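Local coordinates for DUF4973 domain-containing protein (Bacteroides thetaiotaomicron, PDB 4QNI) that is of unknown function but probably serves as an auxiliary nutrient-binding lipoprotein built from two beta-rich domains, at residues S205-V210 and V223-T228; V247-D252 and F259-D264; F296-I299 and I305-Y308. All coordinates share one frame; numbering follows the deposited sequence.

Interaction 1. Residues S205-V210 and V223-T228; sequences SIRGYV and VDEDYT. With EDO (1,2-ethanediol), chain D.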
loop_
_atom_site.group_PDB
_atom_site.type_symbol
_atom_site.label_atom_id
_atom_site.label_comp_id
_atom_site.label_asym_id
_atom_site.label_seq_id
_atom_site.Cartn_x
_atom_site.Cartn_y
_atom_site.Cartn_z
ATOM N N SER A 205 -23.516 11.150 -2.691
ATOM C CA SER A 205 -23.060 11.843 -3.890
ATOM C C SER A 205 -24.052 11.654 -5.047
ATOM O O SER A 205 -24.453 10.533 -5.344
ATOM C CB SER A 205 -21.670 11.355 -4.285
ATOM O OG SER A 205 -21.253 11.983 -5.482
ATOM N N ILE A 206 -24.476 12.769 -5.672
ATOM C CA ILE A 206 -25.421 12.754 -6.784
ATOM C C ILE A 206 -24.771 13.500 -7.921
ATOM O O ILE A 206 -24.509 14.698 -7.804
ATOM C CB ILE A 206 -26.810 13.352 -6.380
ATOM C CG1 ILE A 206 -27.475 12.514 -5.259
ATOM C CG2 ILE A 206 -27.731 13.477 -7.619
ATOM C CD1 ILE A 206 -28.544 13.225 -4.540
ATOM N N ARG A 207 -24.519 12.803 -9.019
ATOM C CA ARG A 207 -23.870 13.408 -10.168
ATOM C C ARG A 207 -24.890 14.148 -11.030
ATOM O O ARG A 207 -25.893 13.556 -11.455
ATOM C CB ARG A 207 -23.124 12.320 -10.987
ATOM C CG ARG A 207 -22.314 12.906 -12.143
ATOM C CD ARG A 207 -21.274 11.933 -12.617
ATOM N NE ARG A 207 -20.214 11.835 -11.624
ATOM C CZ ARG A 207 -19.348 10.840 -11.550
ATOM N NH1 ARG A 207 -19.427 9.818 -12.394
ATOM N NH2 ARG A 207 -18.404 10.848 -10.621
ATOM N N GLY A 208 -24.583 15.418 -11.300
ATOM C CA GLY A 208 -25.365 16.315 -12.142
ATOM C C GLY A 208 -24.637 16.400 -13.463
ATOM O O GLY A 208 -23.524 16.917 -13.510
ATOM N N TYR A 209 -25.220 15.831 -14.527
ATOM C CA TYR A 209 -24.611 15.785 -15.860
ATOM C C TYR A 209 -25.077 16.907 -16.726
ATOM O O TYR A 209 -26.264 17.208 -16.735
ATOM C CB TYR A 209 -24.986 14.472 -16.561
ATOM C CG TYR A 209 -24.620 13.232 -15.799
ATOM C CD1 TYR A 209 -25.478 12.698 -14.841
ATOM C CD2 TYR A 209 -23.428 12.562 -16.058
ATOM C CE1 TYR A 209 -25.150 11.531 -14.150
ATOM C CE2 TYR A 209 -23.122 11.367 -15.420
ATOM C CZ TYR A 209 -23.986 10.856 -14.468
ATOM O OH TYR A 209 -23.629 9.720 -13.796
ATOM N N VAL A 210 -24.192 17.447 -17.549
ATOM C CA VAL A 210 -24.563 18.533 -18.475
ATOM C C VAL A 210 -25.495 18.053 -19.603
ATOM O O VAL A 210 -25.306 16.965 -20.165
ATOM C CB VAL A 210 -23.301 19.195 -19.068
ATOM C CG1 VAL A 210 -23.654 20.194 -20.156
ATOM C CG2 VAL A 210 -22.517 19.881 -17.987
ATOM N N VAL A 223 -31.072 5.759 -8.179
ATOM C CA VAL A 223 -30.488 5.283 -9.440
ATOM C C VAL A 223 -29.198 6.069 -9.678
ATOM O O VAL A 223 -29.123 7.254 -9.346
ATOM C CB VAL A 223 -31.476 5.424 -10.632
ATOM C CG1 VAL A 223 -30.863 4.920 -11.946
ATOM C CG2 VAL A 223 -32.794 4.714 -10.348
ATOM N N ASP A 224 -28.177 5.401 -10.192
ATOM C CA ASP A 224 -26.901 6.033 -10.514
ATOM C C ASP A 224 -26.320 5.361 -11.757
ATOM O O ASP A 224 -26.980 4.508 -12.365
ATOM C CB ASP A 224 -25.909 6.035 -9.314
ATOM C CG ASP A 224 -25.413 4.674 -8.819
ATOM O OD1 ASP A 224 -25.313 3.731 -9.644
ATOM O OD2 ASP A 224 -25.072 4.569 -7.618
ATOM N N GLU A 225 -25.110 5.786 -12.140
ATOM C CA GLU A 225 -24.316 5.352 -13.286
ATOM C C GLU A 225 -24.086 3.842 -13.377
ATOM O O GLU A 225 -23.771 3.349 -14.463
ATOM C CB GLU A 225 -22.944 6.003 -13.177
ATOM C CG GLU A 225 -22.492 6.676 -14.430
ATOM C CD GLU A 225 -21.219 7.452 -14.185
ATOM O OE1 GLU A 225 -20.177 6.814 -13.922
ATOM O OE2 GLU A 225 -21.255 8.699 -14.290
ATOM N N ASP A 226 -24.127 3.121 -12.241
ATOM C CA ASP A 226 -23.843 1.692 -12.276
ATOM C C ASP A 226 -25.132 0.838 -12.400
ATOM O O ASP A 226 -25.047 -0.384 -12.393
ATOM C CB ASP A 226 -22.932 1.269 -11.110
ATOM C CG ASP A 226 -21.500 1.791 -11.235
ATOM O OD1 ASP A 226 -21.057 2.077 -12.382
ATOM O OD2 ASP A 226 -20.822 1.907 -10.199
ATOM N N TYR A 227 -26.285 1.484 -12.666
ATOM C CA TYR A 227 -27.565 0.824 -12.966
ATOM C C TYR A 227 -27.606 0.541 -14.456
ATOM O O TYR A 227 -27.439 1.463 -15.263
ATOM C CB TYR A 227 -28.769 1.712 -12.555
ATOM C CG TYR A 227 -29.113 1.672 -11.081
ATOM C CD1 TYR A 227 -28.169 2.013 -10.113
ATOM C CD2 TYR A 227 -30.388 1.298 -10.649
ATOM C CE1 TYR A 227 -28.470 1.943 -8.754
ATOM C CE2 TYR A 227 -30.715 1.271 -9.290
ATOM C CZ TYR A 227 -29.749 1.586 -8.346
ATOM O OH TYR A 227 -30.039 1.558 -7.009
ATOM N N THR A 228 -27.860 -0.721 -14.842
ATOM C CA THR A 228 -27.925 -1.083 -16.261
ATOM C C THR A 228 -29.147 -0.425 -16.917
ATOM O O THR A 228 -29.129 -0.194 -18.120
ATOM C CB THR A 228 -27.930 -2.614 -16.457
ATOM O OG1 THR A 228 -29.132 -3.151 -15.919
ATOM C CG2 THR A 228 -26.711 -3.311 -15.850
HETATM C C1 EDO D . -21.594 8.478 -9.937
HETATM O O1 EDO D . -23.002 8.438 -10.234
HETATM C C2 EDO D . -21.283 8.780 -8.429
HETATM O O2 EDO D . -21.473 10.156 -8.071
#
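Strand 205-210, with Arg207 and Tyr209 facing the same way two residues apart, runs past a loop whose type I beta turn, from Asp224 to Tyr227, holds Glu225. The strand belongs to the large antiparallel sheet of the C-terminal domain, and the loop follows strand 215-219. An Asx turn is superposed on the start of the beta turn: Asp224 OD1 accepts from Asp226 N at 2.9 Å, alongside the turn's own bond from Tyr227 N to Asp224 O. Both cross-contacts converge on a single oxygen. Tyr209 OH donates to Glu225 OE2 at 2.6 Å, on the anti side of the carboxylate. Arg207 NH1 reaches the same Glu225 OE2 at 2.9 Å on the syn side, out of the carboxylate plane, to form a salt bridge. The two donors approach from one face of the carboxylate. The arginine chain bends at chi3 (-72°), which turns the guanidinium so that OE2 lies at its edge, close to its plane. Arg207 CG rests over the rim of the Tyr209 ring. OE2 also takes a salt bridge from Arg164 of strand 160-168 in the neighbouring mixed sheet, while Asp174 pairs with Arg207 NE. An ethanediol molecule, probably from the crystallisation liquor, lies over one guanidinium face, its C1 3.5 Å from Arg207 NH1, and its O2 is hydrogen-bonded to Ser205 OG at 3.2 Å.

Interaction 2. Residues V247-D252 and F259-D264; sequences VTISCD and FELNKD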
loop_
_atom_site.group_PDB
_atom_site.type_symbol
_atom_site.label_atom_id
_atom_site.label_comp_id
_atom_site.label_asym_id
_atom_site.label_seq_id
_atom_site.Cartn_x
_atom_site.Cartn_y
_atom_site.Cartn_z
ATOM N N VAL A 247 -36.146 26.587 -10.731
ATOM C CA VAL A 247 -35.652 25.405 -11.433
ATOM C C VAL A 247 -36.887 24.678 -12.024
ATOM O O VAL A 247 -37.920 24.556 -11.354
ATOM C CB VAL A 247 -34.777 24.489 -10.524
ATOM C CG1 VAL A 247 -34.355 23.200 -11.243
ATOM C CG2 VAL A 247 -33.538 25.237 -10.012
ATOM N N THR A 248 -36.802 24.253 -13.290
ATOM C CA THR A 248 -37.840 23.439 -13.913
ATOM C C THR A 248 -37.356 21.996 -13.852
ATOM O O THR A 248 -36.326 21.659 -14.445
ATOM C CB THR A 248 -38.155 23.900 -15.335
ATOM O OG1 THR A 248 -38.563 25.272 -15.283
ATOM C CG2 THR A 248 -39.251 23.017 -16.022
ATOM N N ILE A 249 -38.066 21.162 -13.094
ATOM C CA ILE A 249 -37.748 19.747 -12.965
ATOM C C ILE A 249 -38.683 18.977 -13.880
ATOM O O ILE A 249 -39.896 19.107 -13.764
ATOM C CB ILE A 249 -37.809 19.239 -11.499
ATOM C CG1 ILE A 249 -36.814 19.993 -10.586
ATOM C CG2 ILE A 249 -37.551 17.737 -11.462
ATOM C CD1 ILE A 249 -36.854 19.559 -9.041
ATOM N N SER A 250 -38.134 18.199 -14.799
ATOM C CA SER A 250 -38.967 17.419 -15.700
ATOM C C SER A 250 -38.343 16.054 -15.987
ATOM O O SER A 250 -37.210 15.753 -15.577
ATOM C CB SER A 250 -39.215 18.175 -17.003
ATOM O OG SER A 250 -37.989 18.462 -17.646
ATOM N N CYS A 251 -39.130 15.221 -16.668
ATOM C CA CYS A 251 -38.777 13.871 -17.061
ATOM C C CYS A 251 -39.395 13.606 -18.413
ATOM O O CYS A 251 -40.614 13.685 -18.542
ATOM C CB CYS A 251 -39.258 12.880 -16.011
ATOM S SG CYS A 251 -38.813 11.174 -16.362
ATOM N N ASP A 252 -38.563 13.316 -19.428
ATOM C CA ASP A 252 -39.028 13.084 -20.800
ATOM C C ASP A 252 -39.849 11.794 -20.939
ATOM O O ASP A 252 -40.705 11.732 -21.818
ATOM C CB ASP A 252 -37.853 13.105 -21.785
ATOM C CG ASP A 252 -37.324 14.502 -22.065
ATOM O OD1 ASP A 252 -38.088 15.482 -21.874
ATOM O OD2 ASP A 252 -36.165 14.618 -22.518
ATOM N N PHE A 259 -43.678 9.435 -13.022
ATOM C CA PHE A 259 -43.065 10.654 -12.501
ATOM C C PHE A 259 -44.150 11.648 -12.157
ATOM O O PHE A 259 -45.127 11.784 -12.897
ATOM C CB PHE A 259 -42.053 11.244 -13.507
ATOM C CG PHE A 259 -41.379 12.522 -13.062
ATOM C CD1 PHE A 259 -40.278 12.488 -12.211
ATOM C CD2 PHE A 259 -41.848 13.759 -13.490
ATOM C CE1 PHE A 259 -39.660 13.668 -11.797
ATOM C CE2 PHE A 259 -41.215 14.943 -13.084
ATOM C CZ PHE A 259 -40.127 14.887 -12.244
ATOM N N GLU A 260 -44.010 12.277 -10.986
ATOM C CA GLU A 260 -44.961 13.246 -10.460
ATOM C C GLU A 260 -44.243 14.283 -9.631
ATOM O O GLU A 260 -43.522 13.951 -8.699
ATOM C CB GLU A 260 -46.036 12.548 -9.603
ATOM C CG GLU A 260 -47.248 12.067 -10.381
ATOM C CD GLU A 260 -48.376 13.068 -10.562
ATOM O OE1 GLU A 260 -48.889 13.584 -9.542
ATOM O OE2 GLU A 260 -48.792 13.284 -11.724
ATOM N N LEU A 261 -44.416 15.534 -9.982
ATOM C CA LEU A 261 -43.859 16.611 -9.183
ATOM C C LEU A 261 -44.838 17.023 -8.130
ATOM O O LEU A 261 -46.045 17.038 -8.380
ATOM C CB LEU A 261 -43.540 17.837 -10.034
ATOM C CG LEU A 261 -42.294 17.777 -10.857
ATOM C CD1 LEU A 261 -42.308 18.910 -11.847
ATOM C CD2 LEU A 261 -41.034 17.819 -9.968
ATOM N N ASN A 262 -44.329 17.416 -6.970
ATOM C CA ASN A 262 -45.160 17.996 -5.948
ATOM C C ASN A 262 -45.405 19.433 -6.401
ATOM O O ASN A 262 -44.451 20.168 -6.654
ATOM C CB ASN A 262 -44.497 17.895 -4.594
ATOM C CG ASN A 262 -45.350 18.423 -3.470
ATOM O OD1 ASN A 262 -45.463 19.636 -3.277
ATOM N ND2 ASN A 262 -45.964 17.516 -2.709
ATOM N N LYS A 263 -46.676 19.788 -6.608
ATOM C CA LYS A 263 -47.090 21.091 -7.120
ATOM C C LYS A 263 -47.184 22.214 -6.042
ATOM O O LYS A 263 -47.363 23.371 -6.417
ATOM C CB LYS A 263 -48.437 20.930 -7.830
ATOM N N ASP A 264 -47.031 21.900 -4.734
ATOM C CA ASP A 264 -47.177 22.893 -3.636
ATOM C C ASP A 264 -46.155 24.054 -3.701
ATOM O O ASP A 264 -46.549 25.218 -3.560
ATOM C CB ASP A 264 -47.097 22.224 -2.239
ATOM C CG ASP A 264 -48.089 21.093 -1.964
ATOM O OD1 ASP A 264 -49.140 21.024 -2.666
ATOM O OD2 ASP A 264 -47.829 20.291 -1.035
#
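Cys251 lays its CB over one face of the Phe259 ring, 3.8 Å from the centroid and only 17° off the normal, in a CH-pi contact placed somewhat toward the rim. With SG anti to the backbone N (chi1 -178°), the sulfur stands farther out and meets the ring obliquely, 4.9 Å from SG to the centroid. Ile249 takes the ring from a different direction: its side chain crosses that of Phe259 at about a right angle, and CG2 touches CZ at the ring edge at 3.9 Å. The same methyl of Ile249 packs on Leu261 CD2 at 3.8 Å. No hydrogen bond links the two segments, and the CA atoms of Ile249 and Leu261 stand 7.8 Å apart, so side-chain packing, not backbone hydrogen bonding, joins the segments here. Trimming Phe259 to an alanine is likely to leave the Cys251 CB and the Ile249 methyl without the ring they pack against and to open a gap between the two segments. Beyond the pair, Phe259 also meets Tyr294 of strand 282-298 and Ile235 of strand 234-240, while Ile249 packs on Val292 and Phe237 of those same two strands.

Interaction 3. Residues F296-I299 and I305-Y308; sequences FNYI and IIRY
Phe296 and Tyr308 set their rings nearly parallel, with planes at 26°, but slid so far apart that they barely overlap, the centroids 5.7 Å from each other. The closest approach of the two side chains is Phe296 CE1 to Tyr308 CB, at 3.7 Å. Phe296 CG stands between the backbone N and the carbonyl carbon (chi1 79°), a torsion that leans the ring across toward its partner. The edge of the Tyr308 ring receives Tyr298 CB, 3.8 Å from CE2, and the Tyr298 ring has Ile306 CD1 at its own edge, at longer range. On the reverse face of the strand pair the flat groups are polar. The Arg307 guanidinium has Phe296 N over one face and Asn297 OD1 at its edge. Arg307 NH1 donates to Asn297 OD1 at 2.8 Å. OD1 lies close to the guanidinium plane, whereas NH1 stands well above the plane of the Asn297 carbonyl, and the amide and guanidinium are turned 60° to each other. Gly258 O also accepts from NH1, so this one nitrogen serves two oxygens. Beside the amide, Ile305 CG2 packs on Asn297 CG at 3.5 Å, and Ile305 CD1 lies alongside Ile299 CG1. Tyr298, Ile306 and Tyr308 also press on Pro280 of the second subunit, placing the aromatic face at an interface between chains. Backbone bonds hold the strands together: Phe296 and Tyr308 exchange two, as do Tyr298 and Ile306. Between them Asn297 and Arg307 form the non-hydrogen-bonded pair, their CA atoms 4.3 Å apart. The short connection makes this antiparallel pairing the tip of a beta hairpin, where strand 282-298 ends and strand 306-321 begins.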
loop_
_atom_site.group_PDB
_atom_site.type_symbol
_atom_site.label_atom_id
_atom_site.label_comp_id
_atom_site.label_asym_id
_atom_site.label_seq_id
_atom_site.Cartn_x
_atom_site.Cartn_y
_atom_site.Cartn_z
ATOM N N PHE A 296 -41.440 8.945 -8.244
ATOM C CA PHE A 296 -41.250 8.109 -9.434
ATOM C C PHE A 296 -41.306 6.641 -9.047
ATOM O O PHE A 296 -41.081 6.303 -7.883
ATOM C CB PHE A 296 -39.924 8.436 -10.171
ATOM C CG PHE A 296 -38.691 7.827 -9.555
ATOM C CD1 PHE A 296 -38.079 8.418 -8.457
ATOM C CD2 PHE A 296 -38.139 6.656 -10.073
ATOM C CE1 PHE A 296 -36.940 7.853 -7.885
ATOM C CE2 PHE A 296 -37.002 6.085 -9.496
ATOM C CZ PHE A 296 -36.402 6.698 -8.415
ATOM N N ASN A 297 -41.527 5.768 -10.040
ATOM C CA ASN A 297 -41.558 4.323 -9.849
ATOM C C ASN A 297 -40.280 3.679 -10.349
ATOM O O ASN A 297 -39.919 3.840 -11.520
ATOM C CB ASN A 297 -42.751 3.692 -10.585
ATOM C CG ASN A 297 -44.115 4.143 -10.127
ATOM O OD1 ASN A 297 -44.371 4.328 -8.937
ATOM N ND2 ASN A 297 -45.044 4.259 -11.063
ATOM N N TYR A 298 -39.577 2.972 -9.470
ATOM C CA TYR A 298 -38.423 2.197 -9.880
ATOM C C TYR A 298 -38.945 0.773 -10.128
ATOM O O TYR A 298 -39.731 0.265 -9.318
ATOM C CB TYR A 298 -37.266 2.242 -8.868
ATOM C CG TYR A 298 -36.103 1.391 -9.320
ATOM C CD1 TYR A 298 -35.381 1.715 -10.465
ATOM C CD2 TYR A 298 -35.788 0.199 -8.668
ATOM C CE1 TYR A 298 -34.379 0.876 -10.951
ATOM C CE2 TYR A 298 -34.757 -0.627 -9.125
ATOM C CZ TYR A 298 -34.063 -0.287 -10.272
ATOM O OH TYR A 298 -33.057 -1.100 -10.742
ATOM N N ILE A 299 -38.558 0.162 -11.277
ATOM C CA ILE A 299 -39.004 -1.172 -11.671
ATOM C C ILE A 299 -37.758 -2.083 -11.775
ATOM O O ILE A 299 -37.063 -2.059 -12.797
ATOM C CB ILE A 299 -39.876 -1.135 -12.981
ATOM C CG1 ILE A 299 -41.067 -0.128 -12.874
ATOM C CG2 ILE A 299 -40.416 -2.516 -13.347
ATOM C CD1 ILE A 299 -40.822 1.205 -13.598
ATOM N N ILE A 305 -42.949 -2.831 -8.588
ATOM C CA ILE A 305 -42.970 -1.366 -8.624
ATOM C C ILE A 305 -42.695 -0.819 -7.209
ATOM O O ILE A 305 -43.485 -1.060 -6.283
ATOM C CB ILE A 305 -44.323 -0.797 -9.190
ATOM C CG1 ILE A 305 -44.974 -1.611 -10.360
ATOM C CG2 ILE A 305 -44.271 0.687 -9.470
ATOM C CD1 ILE A 305 -44.187 -1.782 -11.733
ATOM N N ILE A 306 -41.582 -0.074 -7.058
ATOM C CA ILE A 306 -41.173 0.601 -5.823
ATOM C C ILE A 306 -41.273 2.100 -6.062
ATOM O O ILE A 306 -40.403 2.678 -6.722
ATOM C CB ILE A 306 -39.758 0.199 -5.330
ATOM C CG1 ILE A 306 -39.539 -1.327 -5.363
ATOM C CG2 ILE A 306 -39.484 0.799 -3.936
ATOM C CD1 ILE A 306 -38.116 -1.720 -5.370
ATOM N N ARG A 307 -42.340 2.719 -5.536
ATOM C CA ARG A 307 -42.587 4.147 -5.695
ATOM C C ARG A 307 -41.795 4.953 -4.665
ATOM O O ARG A 307 -42.028 4.843 -3.456
ATOM C CB ARG A 307 -44.078 4.458 -5.613
ATOM C CG ARG A 307 -44.374 5.913 -5.927
ATOM C CD ARG A 307 -45.776 6.063 -6.461
ATOM N NE ARG A 307 -46.047 7.412 -6.955
ATOM C CZ ARG A 307 -45.704 7.862 -8.156
ATOM N NH1 ARG A 307 -45.036 7.081 -9.000
ATOM N NH2 ARG A 307 -46.026 9.092 -8.526
ATOM N N TYR A 308 -40.850 5.763 -5.156
ATOM C CA TYR A 308 -40.015 6.594 -4.294
ATOM C C TYR A 308 -40.468 8.020 -4.245
ATOM O O TYR A 308 -40.937 8.551 -5.251
ATOM C CB TYR A 308 -38.563 6.581 -4.773
ATOM C CG TYR A 308 -37.847 5.287 -4.488
ATOM C CD1 TYR A 308 -37.318 5.026 -3.229
ATOM C CD2 TYR A 308 -37.677 4.329 -5.483
ATOM C CE1 TYR A 308 -36.635 3.847 -2.963
ATOM C CE2 TYR A 308 -36.999 3.141 -5.228
ATOM C CZ TYR A 308 -36.478 2.903 -3.963
ATOM O OH TYR A 308 -35.800 1.742 -3.676
#

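Overall arrangement
All three contacts belong to the C-terminal BT_3044-like family region and reach one large antiparallel sheet, in series along the chain. The centres of interactions 1 and 2 are about 18 Å apart. Those of interactions 1 and 3 are about 17 Å apart, and those of interactions 2 and 3 about 15 Å. Interactions 2 and 3 sit on hairpins 244-250/260-275 and 282-298/306-321, whose inner strands are neighbours, and they meet where Glu260 CB packs on Arg307 NH2. Interactions 1 and 2 do not touch, but the loop of interaction 1 reaches interaction 3, with Tyr227 CD2 3.6 Å from Tyr298 OH. Interactions 1 and 3 both contact the second subunit, so loop and hairpin end contribute to the assembly.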